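Local coordinates for protein BauA (Acinetobacter baumannii, PDB 6HCP) that serves as the ferric preacinetobactin receptor of the outer membrane, a TonB-dependent receptor family member that probably imports the iron-loaded siderophore, at residues S112-S117 against P126-S131; S117-F122 against N162-Y167; S327-L332 against I392-D397. All blocks are in the same frame, centred on the assembly; numbering follows the deposited sequence.

Contact 1 of 3, residues S112-S117 against P126-S131; sequences STNDMS and PFYRTS
Asn114 lays its amide nitrogen over the centre of the Phe127 ring, ND2 standing 3.2 Å above the ring plane, and with the same atom donates a hydrogen bond to the backbone oxygen of that residue. Amide and ring are turned 46° apart, with OD1 out by the ring's far end, 3.4 Å from CZ. The bond from ND2 to Phe127 O (2.9 Å) is bent at the hydrogen, and its donor is tilted from the carbonyl plane. A second grip on Phe127 O comes from Thr113 OG1 (2.7 Å), in the carbonyl plane on a lone pair; chi1 of 57° swings this hydroxyl between its own N and carbonyl carbon. Threonine suits the place because one branch supplies this hydroxyl while the methyl packs beside Tyr128. The two loops, which follow strands 109-110 and 121-122, belong to the plug domain of this TonB-dependent receptor. Phe127 sets CD2 over the centre of the Tyr128 ring, and Tyr128 meets Tyr315 edge to face. A water within hydrogen-bonding reach of both Thr113 O and Pro126 O can bridge them, though other acceptors compete for its protons. Flexible Met116, bent at its last torsion, brings CE to 3.2 Å from Thr130 OG1.

Contact 2 of 3, residues S117-F122 against N162-Y167; sequences SMNGLF and NLVTKY. With EDO (1,2-ethanediol), chain P; EDO (1,2-ethanediol), chain G.
Ser117 opens the pairing with both backbone and hydroxyl. Its O receives Leu163 N (2.8 Å), while OG donates to Asn162 OD1 (2.8 Å). Met118, on the other face of the sheet with Leu163, sends CG across Thr165 CG2 at 3.7 Å; its long apolar chain also reaches Met291 of the barrel. Asn119 then binds through its backbone N, to Leu163 O, and its amide, which straddles Thr165, meeting backbone and side chain at once: OD1 accepts from Thr165 N (3.1 Å) and ND2 donates to Thr165 OG1 (3.0 Å) in the amide plane. Asn119 O accepts from O2 of one ethanediol (chain P). Thr165 OG1 and Tyr167 OH are both held by Asp243 of the barrel. Gly120, whose phi of 91° suits a residue without CB, gives its N to Asn162 OD1 at 2.9 Å, so that oxygen is gripped twice from the same face of its plane. Beyond the turn, Phe122 N donates to O1 of another (chain G), both probably from the crystallisation liquor. Asn119-Gly120 is the classic pair of a type I' turn, closing a two-residue hairpin whose strand 117-118 runs parallel to strand 159-165 in the mixed sheet of the plug.

Contact 3 of 3, residues S327-L332 against I392-D397; sequences SSTGTL and ITNIYD
Tyr396 turns the edge of its ring toward Thr329 O, which lies in the ring plane, 3.7 Å from CD2, while Ile395 CG1 sits 3.6 Å above the centre of one face. They sit where strand 331-358 of the beta-barrel pairs antiparallel with strand 391-394, each flanked by a type I turn. Gly330 CA comes up obliquely, close to CE2. The other flat group, the Asn394 amide, holds Thr329 O almost in its plane: ND2 donates to it at 3.0 Å over a nearly straight path, although the donor stands well above the plane of that carbonyl. OD1 instead accepts from Tyr396 N, so one asparagine, with CG anti to its N (chi1 -176°), braces its own Asx turn through one branch and reaches the other segment through ND2. Leu332 and Thr393 make the hydrogen-bonded pair, with each N donating to the other's O at 2.8 Å; Thr331 and Asn394 form the non-hydrogen-bonded one, and Gly330 O takes Ile395 N. Gly330 suits its place twice over, since its positive phi is hard on other residues and a CB would strike Tyr396 and Asn394. Leu332 CB packs crosswise on Ile395 CG2, and Ile395 also touches Pro267 and Leu276. Tyr396 OH donates to Lys268 O, and its side chain packs on Pro398 of the second subunit, where Asn399 of that chain bonds Ser328 O. A water joins Thr331 OG1 to Asn394 ND2. Thr393 OG1 lies 3.5 Å from Leu332 CB and binds another water at 2.8 Å.

Contacts 1 and 2 touch within the plug: Met116 CE and Thr130 CG2 both pack on Leu163 CD1. Their segments alternate along the chain, and Ser117 ends one segment and begins the next. Contact 3 stands apart in the barrel, its centre about 34 Å from that of contact 1 and about 45 Å from that of contact 2. The plug contacts, partly buried, rely on side-chain amides and hydroxyls serving backbone atoms, around one carbonyl between loops in contact 1 and beside a parallel strand pair in contact 2. Contact 3 lies at the barrel's periphery, where an antiparallel pairing is supplemented by waters; only there are touching residues exposed, and it alone meets another subunit.

Contact 1 of 3, residues S112-S117 against P126-S131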
loop_
_atom_site.group_PDB
_atom_site.type_symbol
_atom_site.label_atom_id
_atom_site.label_comp_id
_atom_site.label_asym_id
_atom_site.label_seq_id
_atom_site.Cartn_x
_atom_site.Cartn_y
_atom_site.Cartn_z
ATOM N N SER A 112 -17.928 24.754 -17.708
ATOM C CA SER A 112 -18.720 24.844 -16.475
ATOM C C SER A 112 -19.664 23.648 -16.362
ATOM O O SER A 112 -20.339 23.263 -17.351
ATOM C CB SER A 112 -19.493 26.156 -16.429
ATOM O OG SER A 112 -20.387 26.191 -15.319
ATOM N N THR A 113 -19.833 23.157 -15.133
ATOM C CA THR A 113 -20.843 22.166 -14.835
ATOM C C THR A 113 -22.227 22.685 -15.220
ATOM O O THR A 113 -23.113 21.908 -15.550
ATOM C CB THR A 113 -20.777 21.756 -13.360
ATOM O OG1 THR A 113 -20.916 22.917 -12.529
ATOM C CG2 THR A 113 -19.478 21.040 -13.068
ATOM N N ASN A 114 -22.415 23.999 -15.102
ATOM C CA ASN A 114 -23.704 24.630 -15.388
ATOM C C ASN A 114 -24.099 24.478 -16.868
ATOM O O ASN A 114 -25.247 24.760 -17.213
ATOM C CB ASN A 114 -23.661 26.145 -15.188
ATOM C CG ASN A 114 -23.609 26.630 -13.764
ATOM O OD1 ASN A 114 -23.518 27.839 -13.559
ATOM N ND2 ASN A 114 -23.502 25.727 -12.795
ATOM N N ASP A 115 -23.126 24.148 -17.729
ATOM C CA ASP A 115 -23.242 24.233 -19.180
ATOM C C ASP A 115 -23.385 22.856 -19.835
ATOM O O ASP A 115 -23.250 22.721 -21.052
ATOM C CB ASP A 115 -22.056 24.995 -19.781
ATOM C CG ASP A 115 -22.099 26.484 -19.459
ATOM O OD1 ASP A 115 -23.159 26.936 -18.979
ATOM O OD2 ASP A 115 -21.061 27.167 -19.620
ATOM N N MET A 116 -23.640 21.813 -19.044
ATOM C CA MET A 116 -23.875 20.498 -19.648
ATOM C C MET A 116 -25.286 20.460 -20.240
ATOM O O MET A 116 -26.197 21.080 -19.693
ATOM C CB MET A 116 -23.754 19.382 -18.606
ATOM C CG MET A 116 -22.402 19.364 -17.926
ATOM S SD MET A 116 -22.293 17.840 -16.924
ATOM C CE MET A 116 -23.550 18.137 -15.696
ATOM N N SER A 117 -25.460 19.666 -21.295
ATOM C CA SER A 117 -26.768 19.429 -21.843
ATOM C C SER A 117 -27.256 18.025 -21.478
ATOM O O SER A 117 -26.451 17.135 -21.172
ATOM C CB SER A 117 -26.790 19.675 -23.322
ATOM O OG SER A 117 -25.813 18.914 -24.015
ATOM N N PRO A 126 -27.853 18.691 -13.089
ATOM C CA PRO A 126 -27.463 19.225 -11.787
ATOM C C PRO A 126 -26.434 20.355 -11.912
ATOM O O PRO A 126 -25.606 20.329 -12.807
ATOM C CB PRO A 126 -26.904 17.989 -11.067
ATOM C CG PRO A 126 -27.669 16.853 -11.690
ATOM C CD PRO A 126 -27.760 17.224 -13.154
ATOM N N PHE A 127 -26.528 21.336 -11.019
ATOM C CA PHE A 127 -25.814 22.604 -11.173
ATOM C C PHE A 127 -24.289 22.421 -11.065
ATOM O O PHE A 127 -23.557 22.990 -11.842
ATOM C CB PHE A 127 -26.296 23.585 -10.110
ATOM C CG PHE A 127 -26.029 25.036 -10.414
ATOM C CD1 PHE A 127 -26.818 25.729 -11.318
ATOM C CD2 PHE A 127 -25.043 25.738 -9.736
ATOM C CE1 PHE A 127 -26.640 27.095 -11.508
ATOM C CE2 PHE A 127 -24.843 27.090 -9.956
ATOM C CZ PHE A 127 -25.638 27.770 -10.855
ATOM N N TYR A 128 -23.822 21.621 -10.098
ATOM C CA TYR A 128 -22.396 21.613 -9.738
ATOM C C TYR A 128 -21.777 20.205 -9.776
ATOM O O TYR A 128 -20.557 20.088 -9.896
ATOM C CB TYR A 128 -22.191 22.203 -8.346
ATOM C CG TYR A 128 -22.128 23.699 -8.255
ATOM C CD1 TYR A 128 -21.645 24.486 -9.293
ATOM C CD2 TYR A 128 -22.612 24.342 -7.131
ATOM C CE1 TYR A 128 -21.533 25.861 -9.162
ATOM C CE2 TYR A 128 -22.460 25.706 -6.958
ATOM C CZ TYR A 128 -21.977 26.473 -7.999
ATOM O OH TYR A 128 -21.893 27.815 -7.828
ATOM N N ARG A 129 -22.560 19.153 -9.513
ATOM C CA ARG A 129 -22.016 17.786 -9.609
ATOM C C ARG A 129 -23.131 16.826 -10.003
ATOM O O ARG A 129 -24.219 16.906 -9.471
ATOM C CB ARG A 129 -21.370 17.355 -8.285
ATOM C CG ARG A 129 -20.851 15.916 -8.269
ATOM C CD ARG A 129 -19.585 15.785 -7.429
ATOM N NE ARG A 129 -19.796 16.236 -6.073
ATOM C CZ ARG A 129 -19.090 17.164 -5.453
ATOM N NH1 ARG A 129 -17.875 17.503 -5.886
ATOM N NH2 ARG A 129 -19.562 17.639 -4.315
ATOM N N THR A 130 -22.817 15.937 -10.948
ATOM C CA THR A 130 -23.748 15.000 -11.496
ATOM C C THR A 130 -23.216 13.579 -11.297
ATOM O O THR A 130 -22.236 13.198 -11.926
ATOM C CB THR A 130 -24.034 15.297 -12.979
ATOM O OG1 THR A 130 -24.612 16.601 -13.057
ATOM C CG2 THR A 130 -24.978 14.286 -13.592
ATOM N N SER A 131 -23.981 12.758 -10.560
ATOM C CA SER A 131 -23.698 11.311 -10.479
ATOM C C SER A 131 -24.287 10.625 -11.707
ATOM O O SER A 131 -25.369 10.975 -12.178
ATOM C CB SER A 131 -24.207 10.708 -9.173
ATOM O OG SER A 131 -23.590 9.441 -8.937
HETATM O O HOH W 1 -25.801 21.729 -15.229
#

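Contact 2 of 3, residues S117-F122 against N162-Y167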
loop_
_atom_site.group_PDB
_atom_site.type_symbol
_atom_site.label_atom_id
_atom_site.label_comp_id
_atom_site.label_asym_id
_atom_site.label_seq_id
_atom_site.Cartn_x
_atom_site.Cartn_y
_atom_site.Cartn_z
ATOM N N SER A 117 -25.460 19.666 -21.295
ATOM C CA SER A 117 -26.768 19.429 -21.843
ATOM C C SER A 117 -27.256 18.025 -21.478
ATOM O O SER A 117 -26.451 17.135 -21.172
ATOM C CB SER A 117 -26.790 19.675 -23.322
ATOM O OG SER A 117 -25.813 18.914 -24.015
ATOM N N MET A 118 -28.589 17.871 -21.448
ATOM C CA MET A 118 -29.244 16.583 -21.267
ATOM C C MET A 118 -30.106 16.290 -22.497
ATOM O O MET A 118 -30.961 17.092 -22.829
ATOM C CB MET A 118 -30.117 16.540 -20.016
ATOM C CG MET A 118 -30.738 15.146 -19.792
ATOM S SD MET A 118 -31.810 15.081 -18.344
ATOM C CE MET A 118 -30.645 15.402 -17.032
ATOM N N ASN A 119 -29.726 15.264 -23.267
ATOM C CA ASN A 119 -30.376 14.954 -24.529
ATOM C C ASN A 119 -30.435 16.221 -25.398
ATOM O O ASN A 119 -31.450 16.491 -26.070
ATOM C CB ASN A 119 -31.778 14.393 -24.281
ATOM C CG ASN A 119 -31.761 13.116 -23.461
ATOM O OD1 ASN A 119 -30.933 12.238 -23.703
ATOM N ND2 ASN A 119 -32.681 12.995 -22.522
ATOM N N GLY A 120 -29.361 17.016 -25.356
ATOM C CA GLY A 120 -29.195 18.174 -26.240
ATOM C C GLY A 120 -29.737 19.477 -25.657
ATOM O O GLY A 120 -29.553 20.530 -26.272
ATOM N N LEU A 121 -30.424 19.419 -24.513
ATOM C CA LEU A 121 -31.081 20.583 -23.896
ATOM C C LEU A 121 -30.275 21.093 -22.693
ATOM O O LEU A 121 -29.997 20.330 -21.763
ATOM C CB LEU A 121 -32.494 20.182 -23.452
ATOM C CG LEU A 121 -33.425 21.328 -23.057
ATOM C CD1 LEU A 121 -33.722 22.239 -24.250
ATOM C CD2 LEU A 121 -34.726 20.801 -22.467
ATOM N N PHE A 122 -30.040 22.406 -22.655
ATOM C CA PHE A 122 -29.286 23.046 -21.584
ATOM C C PHE A 122 -30.242 23.481 -20.458
ATOM O O PHE A 122 -31.459 23.556 -20.651
ATOM C CB PHE A 122 -28.464 24.188 -22.185
ATOM C CG PHE A 122 -27.434 23.735 -23.185
ATOM C CD1 PHE A 122 -27.756 23.574 -24.525
ATOM C CD2 PHE A 122 -26.158 23.383 -22.774
ATOM C CE1 PHE A 122 -26.831 23.081 -25.432
ATOM C CE2 PHE A 122 -25.230 22.897 -23.685
ATOM C CZ PHE A 122 -25.551 22.782 -25.017
ATOM N N ASN A 162 -22.564 16.356 -23.217
ATOM C CA ASN A 162 -23.965 16.031 -23.454
ATOM C C ASN A 162 -24.266 14.673 -22.807
ATOM O O ASN A 162 -23.595 13.676 -23.114
ATOM C CB ASN A 162 -24.287 16.017 -24.951
ATOM C CG ASN A 162 -25.749 15.735 -25.237
ATOM O OD1 ASN A 162 -26.630 16.327 -24.604
ATOM N ND2 ASN A 162 -26.017 14.753 -26.101
ATOM N N LEU A 163 -25.234 14.668 -21.890
ATOM C CA LEU A 163 -25.593 13.475 -21.149
ATOM C C LEU A 163 -26.879 12.900 -21.744
ATOM O O LEU A 163 -27.901 13.613 -21.860
ATOM C CB LEU A 163 -25.790 13.823 -19.674
ATOM C CG LEU A 163 -24.645 14.609 -19.027
ATOM C CD1 LEU A 163 -24.925 14.852 -17.557
ATOM C CD2 LEU A 163 -23.317 13.891 -19.190
ATOM N N VAL A 164 -26.773 11.664 -22.232
ATOM C CA VAL A 164 -27.868 10.981 -22.907
ATOM C C VAL A 164 -28.508 10.028 -21.896
ATOM O O VAL A 164 -27.824 9.176 -21.321
ATOM C CB VAL A 164 -27.357 10.228 -24.145
ATOM C CG1 VAL A 164 -28.461 9.428 -24.828
ATOM C CG2 VAL A 164 -26.671 11.159 -25.127
ATOM N N THR A 165 -29.799 10.210 -21.632
ATOM C CA THR A 165 -30.476 9.459 -20.581
ATOM C C THR A 165 -30.780 8.030 -21.061
ATOM O O THR A 165 -30.708 7.723 -22.261
ATOM C CB THR A 165 -31.758 10.159 -20.121
ATOM O OG1 THR A 165 -32.597 10.324 -21.265
ATOM C CG2 THR A 165 -31.469 11.487 -19.460
ATOM N N LYS A 166 -31.098 7.173 -20.092
ATOM C CA LYS A 166 -31.434 5.758 -20.347
ATOM C C LYS A 166 -32.939 5.618 -20.642
ATOM O O LYS A 166 -33.773 6.135 -19.889
ATOM C CB LYS A 166 -31.133 4.915 -19.105
ATOM C CG LYS A 166 -29.667 4.703 -18.771
ATOM C CD LYS A 166 -29.487 4.132 -17.361
ATOM C CE LYS A 166 -28.089 3.607 -17.101
ATOM N NZ LYS A 166 -27.960 3.069 -15.725
ATOM N N TYR A 167 -33.260 4.811 -21.655
ATOM C CA TYR A 167 -34.639 4.389 -21.914
ATOM C C TYR A 167 -34.703 2.848 -21.930
ATOM O O TYR A 167 -33.672 2.160 -22.049
ATOM C CB TYR A 167 -35.124 5.006 -23.229
ATOM C CG TYR A 167 -35.110 6.519 -23.253
ATOM C CD1 TYR A 167 -36.030 7.256 -22.521
ATOM C CD2 TYR A 167 -34.119 7.207 -23.936
ATOM C CE1 TYR A 167 -36.005 8.645 -22.518
ATOM C CE2 TYR A 167 -34.087 8.593 -23.951
ATOM C CZ TYR A 167 -35.023 9.316 -23.234
ATOM O OH TYR A 167 -34.963 10.686 -23.236
HETATM C C1 EDO P . -32.091 19.196 -28.681
HETATM O O1 EDO P . -32.845 19.197 -29.896
HETATM C C2 EDO P . -33.001 19.491 -27.504
HETATM O O2 EDO P . -33.402 18.253 -26.912
HETATM C C1 EDO G . -31.859 25.381 -24.754
HETATM O O1 EDO G . -30.911 24.288 -24.728
HETATM C C2 EDO G . -31.480 26.461 -23.751
HETATM O O2 EDO G . -30.394 27.266 -24.243
#

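Contact 3 of 3, residues S327-L332 against I392-D397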
loop_
_atom_site.group_PDB
_atom_site.type_symbol
_atom_site.label_atom_id
_atom_site.label_comp_id
_atom_site.label_asym_id
_atom_site.label_seq_id
_atom_site.Cartn_x
_atom_site.Cartn_y
_atom_site.Cartn_z
ATOM N N SER A 327 2.706 31.417 6.393
ATOM C CA SER A 327 4.127 31.155 6.701
ATOM C C SER A 327 4.605 29.887 5.995
ATOM O O SER A 327 3.842 28.943 5.810
ATOM C CB SER A 327 4.368 31.068 8.201
ATOM O OG SER A 327 5.721 30.700 8.468
ATOM N N SER A 328 5.913 29.821 5.733
ATOM C CA SER A 328 6.531 28.605 5.224
ATOM C C SER A 328 6.535 27.500 6.288
ATOM O O SER A 328 6.759 26.327 5.968
ATOM C CB SER A 328 7.933 28.894 4.741
ATOM O OG SER A 328 8.735 29.352 5.817
ATOM N N THR A 329 6.217 27.835 7.540
ATOM C CA THR A 329 6.076 26.796 8.567
ATOM C C THR A 329 4.739 26.058 8.405
ATOM O O THR A 329 4.489 25.077 9.112
ATOM C CB THR A 329 6.167 27.364 9.991
ATOM O OG1 THR A 329 5.064 28.255 10.189
ATOM C CG2 THR A 329 7.467 28.083 10.271
ATOM N N GLY A 330 3.815 26.628 7.624
ATOM C CA GLY A 330 2.529 26.001 7.355
ATOM C C GLY A 330 1.345 26.693 8.012
ATOM O O GLY A 330 0.220 26.211 7.903
ATOM N N THR A 331 1.568 27.856 8.631
ATOM C CA THR A 331 0.482 28.605 9.263
ATOM C C THR A 331 -0.619 28.915 8.231
ATOM O O THR A 331 -0.339 29.369 7.125
ATOM C CB THR A 331 0.998 29.890 9.922
ATOM O OG1 THR A 331 2.084 29.533 10.786
ATOM C CG2 THR A 331 -0.099 30.597 10.697
ATOM N N LEU A 332 -1.860 28.643 8.619
ATOM C CA LEU A 332 -3.047 28.830 7.789
ATOM C C LEU A 332 -4.054 29.707 8.539
ATOM O O LEU A 332 -4.367 29.467 9.692
ATOM C CB LEU A 332 -3.666 27.472 7.450
ATOM C CG LEU A 332 -4.798 27.497 6.425
ATOM C CD1 LEU A 332 -4.251 27.785 5.041
ATOM C CD2 LEU A 332 -5.578 26.193 6.421
ATOM N N ILE A 392 -7.010 30.110 13.012
ATOM C CA ILE A 392 -5.591 29.940 12.747
ATOM C C ILE A 392 -5.231 28.481 13.002
ATOM O O ILE A 392 -5.486 27.973 14.090
ATOM C CB ILE A 392 -4.714 30.870 13.608
ATOM C CG1 ILE A 392 -5.147 32.336 13.525
ATOM C CG2 ILE A 392 -3.243 30.693 13.255
ATOM C CD1 ILE A 392 -5.109 32.917 12.136
ATOM N N THR A 393 -4.745 27.803 11.959
ATOM C CA THR A 393 -4.328 26.415 12.064
ATOM C C THR A 393 -2.939 26.299 11.440
ATOM O O THR A 393 -2.301 27.313 11.067
ATOM C CB THR A 393 -5.332 25.458 11.407
ATOM O OG1 THR A 393 -5.414 25.742 10.002
ATOM C CG2 THR A 393 -6.712 25.545 12.010
ATOM N N ASN A 394 -2.496 25.063 11.250
ATOM C CA ASN A 394 -1.278 24.794 10.494
ATOM C C ASN A 394 -1.582 23.633 9.545
ATOM O O ASN A 394 -2.184 22.643 9.968
ATOM C CB ASN A 394 -0.105 24.522 11.451
ATOM C CG ASN A 394 1.211 24.325 10.742
ATOM O OD1 ASN A 394 1.397 23.361 9.992
ATOM N ND2 ASN A 394 2.124 25.271 10.920
ATOM N N ILE A 395 -1.143 23.736 8.284
ATOM C CA ILE A 395 -1.515 22.736 7.282
ATOM C C ILE A 395 -0.936 21.359 7.637
ATOM O O ILE A 395 -1.438 20.357 7.137
ATOM C CB ILE A 395 -1.109 23.134 5.851
ATOM C CG1 ILE A 395 0.406 23.149 5.656
ATOM C CG2 ILE A 395 -1.747 24.467 5.470
ATOM C CD1 ILE A 395 0.836 23.452 4.243
ATOM N N TYR A 396 0.151 21.322 8.406
ATOM C CA TYR A 396 0.769 20.058 8.754
ATOM C C TYR A 396 0.248 19.501 10.086
ATOM O O TYR A 396 0.696 18.432 10.505
ATOM C CB TYR A 396 2.288 20.220 8.810
ATOM C CG TYR A 396 2.893 20.730 7.526
ATOM C CD1 TYR A 396 2.846 19.973 6.369
ATOM C CD2 TYR A 396 3.470 21.982 7.461
ATOM C CE1 TYR A 396 3.337 20.458 5.171
ATOM C CE2 TYR A 396 4.014 22.464 6.277
ATOM C CZ TYR A 396 3.919 21.713 5.124
ATOM O OH TYR A 396 4.470 22.178 3.960
ATOM N N ASP A 397 -0.632 20.219 10.787
ATOM C CA ASP A 397 -1.164 19.727 12.079
ATOM C C ASP A 397 -2.098 18.557 11.811
ATOM O O ASP A 397 -3.105 18.692 11.106
ATOM C CB ASP A 397 -1.852 20.841 12.874
ATOM C CG ASP A 397 -2.203 20.551 14.337
ATOM O OD1 ASP A 397 -2.160 19.386 14.776
ATOM O OD2 ASP A 397 -2.639 21.492 15.007
HETATM O O HOH W 2 1.693 27.528 12.520
HETATM O O HOH W 3 -6.982 27.929 9.266
#